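Local coordinates for ribonucleoside-diphosphate reductase small chain 2 (Saccharomyces cerevisiae, PDB 1JK0), which helps make deoxyribonucleotides as part of the ribonucleotide reductase small subunit, and is required for its partner small chain to fold and assemble with the large subunits, at residues Phe11-Glu25 / His233-Lys245. Sequence-based numbering, arbitrary orientation.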
# COMPACT_ATOMS: atom_id res chain seq x y z
N PHE B 11 -13.88 -33.14 -18.11
CA PHE B 11 -14.36 -31.78 -17.69
C PHE B 11 -13.71 -30.68 -18.53
O PHE B 11 -13.07 -29.78 -18.00
CB PHE B 11 -14.04 -31.54 -16.21
CG PHE B 11 -12.73 -32.12 -15.78
CD1 PHE B 11 -11.56 -31.84 -16.49
CD2 PHE B 11 -12.66 -32.97 -14.69
CE1 PHE B 11 -10.36 -32.40 -16.12
CE2 PHE B 11 -11.45 -33.54 -14.30
CZ PHE B 11 -10.30 -33.25 -15.02
N GLN B 12 -13.89 -30.76 -19.85
CA GLN B 12 -13.32 -29.77 -20.74
C GLN B 12 -14.40 -28.74 -21.06
O GLN B 12 -14.25 -27.56 -20.78
CB GLN B 12 -12.84 -30.45 -22.04
CG GLN B 12 -12.53 -31.96 -21.92
CD GLN B 12 -11.22 -32.27 -21.20
OE1 GLN B 12 -10.16 -31.75 -21.58
NE2 GLN B 12 -11.28 -33.13 -20.19
N LYS B 13 -15.50 -29.23 -21.63
CA LYS B 13 -16.65 -28.42 -22.02
C LYS B 13 -17.12 -27.51 -20.89
O LYS B 13 -17.24 -26.30 -21.09
CB LYS B 13 -17.80 -29.34 -22.46
CG LYS B 13 -17.41 -30.34 -23.55
CD LYS B 13 -18.41 -31.49 -23.72
CE LYS B 13 -17.90 -32.54 -24.72
NZ LYS B 13 -18.77 -33.76 -24.87
N GLU B 14 -17.38 -28.09 -19.72
CA GLU B 14 -17.85 -27.31 -18.56
C GLU B 14 -16.93 -26.17 -18.16
O GLU B 14 -17.40 -25.14 -17.67
CB GLU B 14 -18.11 -28.23 -17.36
CG GLU B 14 -17.05 -29.29 -17.08
CD GLU B 14 -17.45 -30.21 -15.92
OE1 GLU B 14 -17.41 -29.76 -14.75
OE2 GLU B 14 -17.81 -31.38 -16.17
N ARG B 15 -15.63 -26.34 -18.35
CA ARG B 15 -14.70 -25.28 -18.02
C ARG B 15 -15.03 -24.07 -18.89
O ARG B 15 -14.85 -22.93 -18.48
CB ARG B 15 -13.26 -25.72 -18.25
CG ARG B 15 -12.23 -24.65 -17.94
CD ARG B 15 -10.80 -25.14 -18.12
NE ARG B 15 -10.46 -26.20 -17.18
CZ ARG B 15 -9.25 -26.75 -17.09
NH1 ARG B 15 -8.27 -26.35 -17.88
NH2 ARG B 15 -9.01 -27.72 -16.21
N HIS B 16 -15.51 -24.32 -20.11
CA HIS B 16 -15.87 -23.24 -21.03
C HIS B 16 -17.05 -22.42 -20.48
O HIS B 16 -17.12 -21.20 -20.69
CB HIS B 16 -16.27 -23.80 -22.40
CG HIS B 16 -16.82 -22.77 -23.34
ND1 HIS B 16 -16.02 -21.83 -23.96
CD2 HIS B 16 -18.09 -22.50 -23.72
CE1 HIS B 16 -16.78 -21.02 -24.68
NE2 HIS B 16 -18.04 -21.41 -24.55
N ASP B 17 -17.96 -23.09 -19.78
CA ASP B 17 -19.14 -22.45 -19.20
C ASP B 17 -18.77 -21.59 -18.00
O ASP B 17 -19.27 -20.47 -17.85
CB ASP B 17 -20.17 -23.50 -18.79
CG ASP B 17 -20.78 -24.22 -19.99
OD1 ASP B 17 -21.73 -25.00 -19.78
OD2 ASP B 17 -20.31 -24.01 -21.13
N MET B 18 -17.89 -22.10 -17.14
CA MET B 18 -17.45 -21.37 -15.97
C MET B 18 -16.78 -20.07 -16.44
O MET B 18 -16.96 -19.01 -15.84
CB MET B 18 -16.47 -22.22 -15.16
CG MET B 18 -16.53 -21.97 -13.67
SD MET B 18 -15.51 -23.10 -12.66
CE MET B 18 -14.35 -21.97 -11.99
N LYS B 19 -16.01 -20.16 -17.52
CA LYS B 19 -15.33 -18.99 -18.07
C LYS B 19 -16.36 -17.90 -18.41
O LYS B 19 -16.09 -16.71 -18.24
CB LYS B 19 -14.56 -19.37 -19.34
CG LYS B 19 -13.48 -20.44 -19.18
CD LYS B 19 -12.99 -20.93 -20.54
CE LYS B 19 -11.92 -22.03 -20.42
NZ LYS B 19 -10.59 -21.52 -19.95
N GLU B 20 -17.52 -18.29 -18.90
CA GLU B 20 -18.54 -17.31 -19.26
C GLU B 20 -19.34 -16.92 -18.04
O GLU B 20 -19.97 -15.86 -18.00
CB GLU B 20 -19.48 -17.88 -20.31
CG GLU B 20 -19.74 -16.93 -21.46
CD GLU B 20 -18.49 -16.71 -22.29
OE1 GLU B 20 -17.91 -17.71 -22.78
OE2 GLU B 20 -18.09 -15.53 -22.46
N ALA B 21 -19.32 -17.79 -17.04
CA ALA B 21 -20.05 -17.56 -15.80
C ALA B 21 -19.31 -16.63 -14.85
O ALA B 21 -19.93 -15.88 -14.10
CB ALA B 21 -20.35 -18.89 -15.11
N GLU B 22 -17.98 -16.65 -14.87
CA GLU B 22 -17.23 -15.78 -13.98
C GLU B 22 -17.69 -14.33 -14.05
O GLU B 22 -17.19 -13.49 -13.30
CB GLU B 22 -15.73 -15.85 -14.29
CG GLU B 22 -15.12 -17.21 -14.06
CD GLU B 22 -13.61 -17.15 -14.01
OE1 GLU B 22 -13.00 -16.47 -14.86
OE2 GLU B 22 -13.03 -17.80 -13.12
N LYS B 23 -18.64 -14.02 -14.92
CA LYS B 23 -19.12 -12.65 -15.03
C LYS B 23 -20.21 -12.35 -14.00
O LYS B 23 -20.39 -11.21 -13.60
CB LYS B 23 -19.64 -12.39 -16.44
CG LYS B 23 -19.36 -10.99 -16.95
CD LYS B 23 -19.43 -10.98 -18.48
CE LYS B 23 -19.11 -9.61 -19.06
NZ LYS B 23 -19.09 -9.65 -20.55
N ASP B 24 -20.93 -13.38 -13.59
CA ASP B 24 -21.99 -13.20 -12.60
C ASP B 24 -21.39 -13.16 -11.21
O ASP B 24 -22.09 -12.85 -10.25
CB ASP B 24 -23.02 -14.34 -12.65
CG ASP B 24 -23.47 -14.67 -14.06
OD1 ASP B 24 -23.52 -13.73 -14.89
OD2 ASP B 24 -23.77 -15.85 -14.33
N GLU B 25 -20.10 -13.48 -11.09
CA GLU B 25 -19.45 -13.46 -9.78
C GLU B 25 -19.32 -12.01 -9.28
O GLU B 25 -18.53 -11.23 -9.79
CB GLU B 25 -18.06 -14.11 -9.84
CG GLU B 25 -18.02 -15.58 -10.25
CD GLU B 25 -18.79 -16.53 -9.32
OE1 GLU B 25 -18.91 -16.24 -8.11
OE2 GLU B 25 -19.25 -17.58 -9.81
N HIS B 233 -17.13 -18.27 -1.44
CA HIS B 233 -18.15 -17.34 -1.91
C HIS B 233 -18.34 -17.32 -3.41
O HIS B 233 -19.06 -16.47 -3.94
CB HIS B 233 -17.84 -15.94 -1.38
CG HIS B 233 -17.89 -15.85 0.11
ND1 HIS B 233 -18.28 -16.91 0.90
CD2 HIS B 233 -17.59 -14.84 0.97
CE1 HIS B 233 -18.22 -16.57 2.17
NE2 HIS B 233 -17.80 -15.32 2.24
N LEU B 234 -17.72 -18.26 -4.10
CA LEU B 234 -17.84 -18.34 -5.55
C LEU B 234 -19.11 -19.12 -5.88
O LEU B 234 -19.32 -20.22 -5.38
CB LEU B 234 -16.61 -19.02 -6.12
CG LEU B 234 -15.76 -18.23 -7.12
CD1 LEU B 234 -15.69 -16.75 -6.76
CD2 LEU B 234 -14.39 -18.86 -7.15
N ARG B 235 -19.94 -18.54 -6.74
CA ARG B 235 -21.21 -19.14 -7.15
C ARG B 235 -21.05 -20.37 -8.05
O ARG B 235 -21.88 -21.29 -8.02
CB ARG B 235 -22.04 -18.11 -7.88
CG ARG B 235 -22.51 -17.00 -7.01
CD ARG B 235 -23.02 -15.90 -7.89
NE ARG B 235 -23.66 -14.84 -7.14
CZ ARG B 235 -24.31 -13.84 -7.72
NH1 ARG B 235 -24.38 -13.79 -9.04
NH2 ARG B 235 -24.91 -12.92 -6.98
N THR B 236 -19.99 -20.35 -8.84
CA THR B 236 -19.67 -21.42 -9.78
C THR B 236 -18.35 -22.04 -9.35
O THR B 236 -17.28 -21.46 -9.57
CB THR B 236 -19.50 -20.84 -11.20
OG1 THR B 236 -20.46 -19.80 -11.40
CG2 THR B 236 -19.69 -21.91 -12.25
N LYS B 237 -18.40 -23.22 -8.73
CA LYS B 237 -17.19 -23.90 -8.31
C LYS B 237 -16.70 -24.73 -9.50
O LYS B 237 -17.48 -25.09 -10.37
CB LYS B 237 -17.47 -24.81 -7.13
CG LYS B 237 -18.20 -24.16 -5.96
CD LYS B 237 -17.23 -23.44 -5.04
CE LYS B 237 -17.83 -23.22 -3.66
NZ LYS B 237 -19.09 -22.42 -3.71
N PRO B 238 -15.40 -25.04 -9.55
CA PRO B 238 -14.88 -25.85 -10.66
C PRO B 238 -15.13 -27.31 -10.30
O PRO B 238 -15.59 -27.59 -9.19
CB PRO B 238 -13.41 -25.50 -10.67
CG PRO B 238 -13.12 -25.37 -9.20
CD PRO B 238 -14.30 -24.59 -8.67
N ASN B 239 -14.84 -28.23 -11.22
CA ASN B 239 -15.08 -29.66 -10.96
C ASN B 239 -14.30 -30.18 -9.76
O ASN B 239 -13.11 -29.90 -9.62
CB ASN B 239 -14.72 -30.50 -12.18
CG ASN B 239 -15.48 -31.81 -12.23
OD1 ASN B 239 -16.58 -31.88 -12.80
ND2 ASN B 239 -14.93 -32.85 -11.62
N PRO B 240 -14.95 -30.95 -8.88
CA PRO B 240 -14.29 -31.50 -7.69
C PRO B 240 -12.98 -32.25 -7.96
O PRO B 240 -12.10 -32.31 -7.10
CB PRO B 240 -15.36 -32.39 -7.07
CG PRO B 240 -16.62 -31.65 -7.41
CD PRO B 240 -16.39 -31.28 -8.87
N LYS B 241 -12.86 -32.83 -9.16
CA LYS B 241 -11.65 -33.58 -9.51
C LYS B 241 -10.45 -32.68 -9.78
O LYS B 241 -9.35 -32.97 -9.31
CB LYS B 241 -11.91 -34.50 -10.73
CG LYS B 241 -12.24 -35.96 -10.37
CD LYS B 241 -12.40 -36.87 -11.61
CE LYS B 241 -13.69 -36.60 -12.39
NZ LYS B 241 -14.93 -37.12 -11.72
N ILE B 242 -10.66 -31.58 -10.50
CA ILE B 242 -9.58 -30.64 -10.80
C ILE B 242 -8.95 -30.16 -9.50
O ILE B 242 -7.72 -30.01 -9.41
CB ILE B 242 -10.09 -29.41 -11.58
CG1 ILE B 242 -10.79 -29.85 -12.86
CG2 ILE B 242 -8.93 -28.50 -11.91
CD1 ILE B 242 -11.36 -28.71 -13.67
N ILE B 243 -9.77 -29.91 -8.48
CA ILE B 243 -9.27 -29.47 -7.20
C ILE B 243 -8.26 -30.50 -6.71
O ILE B 243 -7.07 -30.21 -6.56
CB ILE B 243 -10.39 -29.36 -6.15
CG1 ILE B 243 -11.40 -28.30 -6.59
CG2 ILE B 243 -9.81 -29.01 -4.79
CD1 ILE B 243 -12.55 -28.12 -5.65
N GLU B 244 -8.74 -31.71 -6.46
CA GLU B 244 -7.87 -32.78 -6.01
C GLU B 244 -6.70 -32.96 -6.99
O GLU B 244 -5.67 -33.51 -6.62
CB GLU B 244 -8.66 -34.08 -5.89
CG GLU B 244 -7.88 -35.21 -5.24
CD GLU B 244 -8.72 -36.45 -5.02
OE1 GLU B 244 -9.25 -37.00 -6.01
OE2 GLU B 244 -8.85 -36.88 -3.86
N LYS B 245 -6.86 -32.48 -8.22
CA LYS B 245 -5.80 -32.60 -9.22
C LYS B 245 -4.74 -31.51 -9.03
O LYS B 245 -3.57 -31.71 -9.38
CB LYS B 245 -6.37 -32.51 -10.65
CG LYS B 245 -7.10 -33.77 -11.13
CD LYS B 245 -7.53 -33.67 -12.61
CE LYS B 245 -6.33 -33.62 -13.56
NZ LYS B 245 -6.70 -33.47 -15.00
O HOH W 1 -17.09 -18.93 -11.18
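The carboxylate of E25 grips the backbone of R235 and T236 in the loop that links helices 207-232 and 240-258 of the ferritin-like helical fold; the N-terminal helix 13-21 lies along this connection, away from the probable active site. E25 OE1 takes the R235 N-H on its syn lone pair at 2.9 Å, a nearly straight bond (164°). E25 OE2 accepts from T236 N, on the syn side and slightly out of the carboxylate plane, and from T236 OG1 at 3.0 Å, nearly along the C-O axis. The bend at chi2 (-61°) folds the E25 chain back to the loop. Shortened to alanine, this residue would have no carboxylate, and the R235 and T236 amides and the T236 hydroxyl would probably lose their shared acceptor, leaving the loop freer to shift. In the middle, M18 and T236 run antiparallel alongside each other, CG of M18 3.5 Å from CG2 of T236, while M18 SD lies 3.8 Å from P238 CB. A176 of helix 175-188 touches both M18 and P238. At the far end the F11 ring lies flat over I242: I242 CG1 sits 3.9 Å from the ring centroid, 4° off the normal, in a CH-pi contact. K241 CB and K245 NZ instead meet the ring edge, the amine 3.6 Å from F11 CZ. R15, extended as far as CD and then bent at chi3, brings the edge of its guanidinium to I242 CD1. Back at the loop, one water donates to both E25 OE2 and T236 O, at 2.9 Å from E25 OE2.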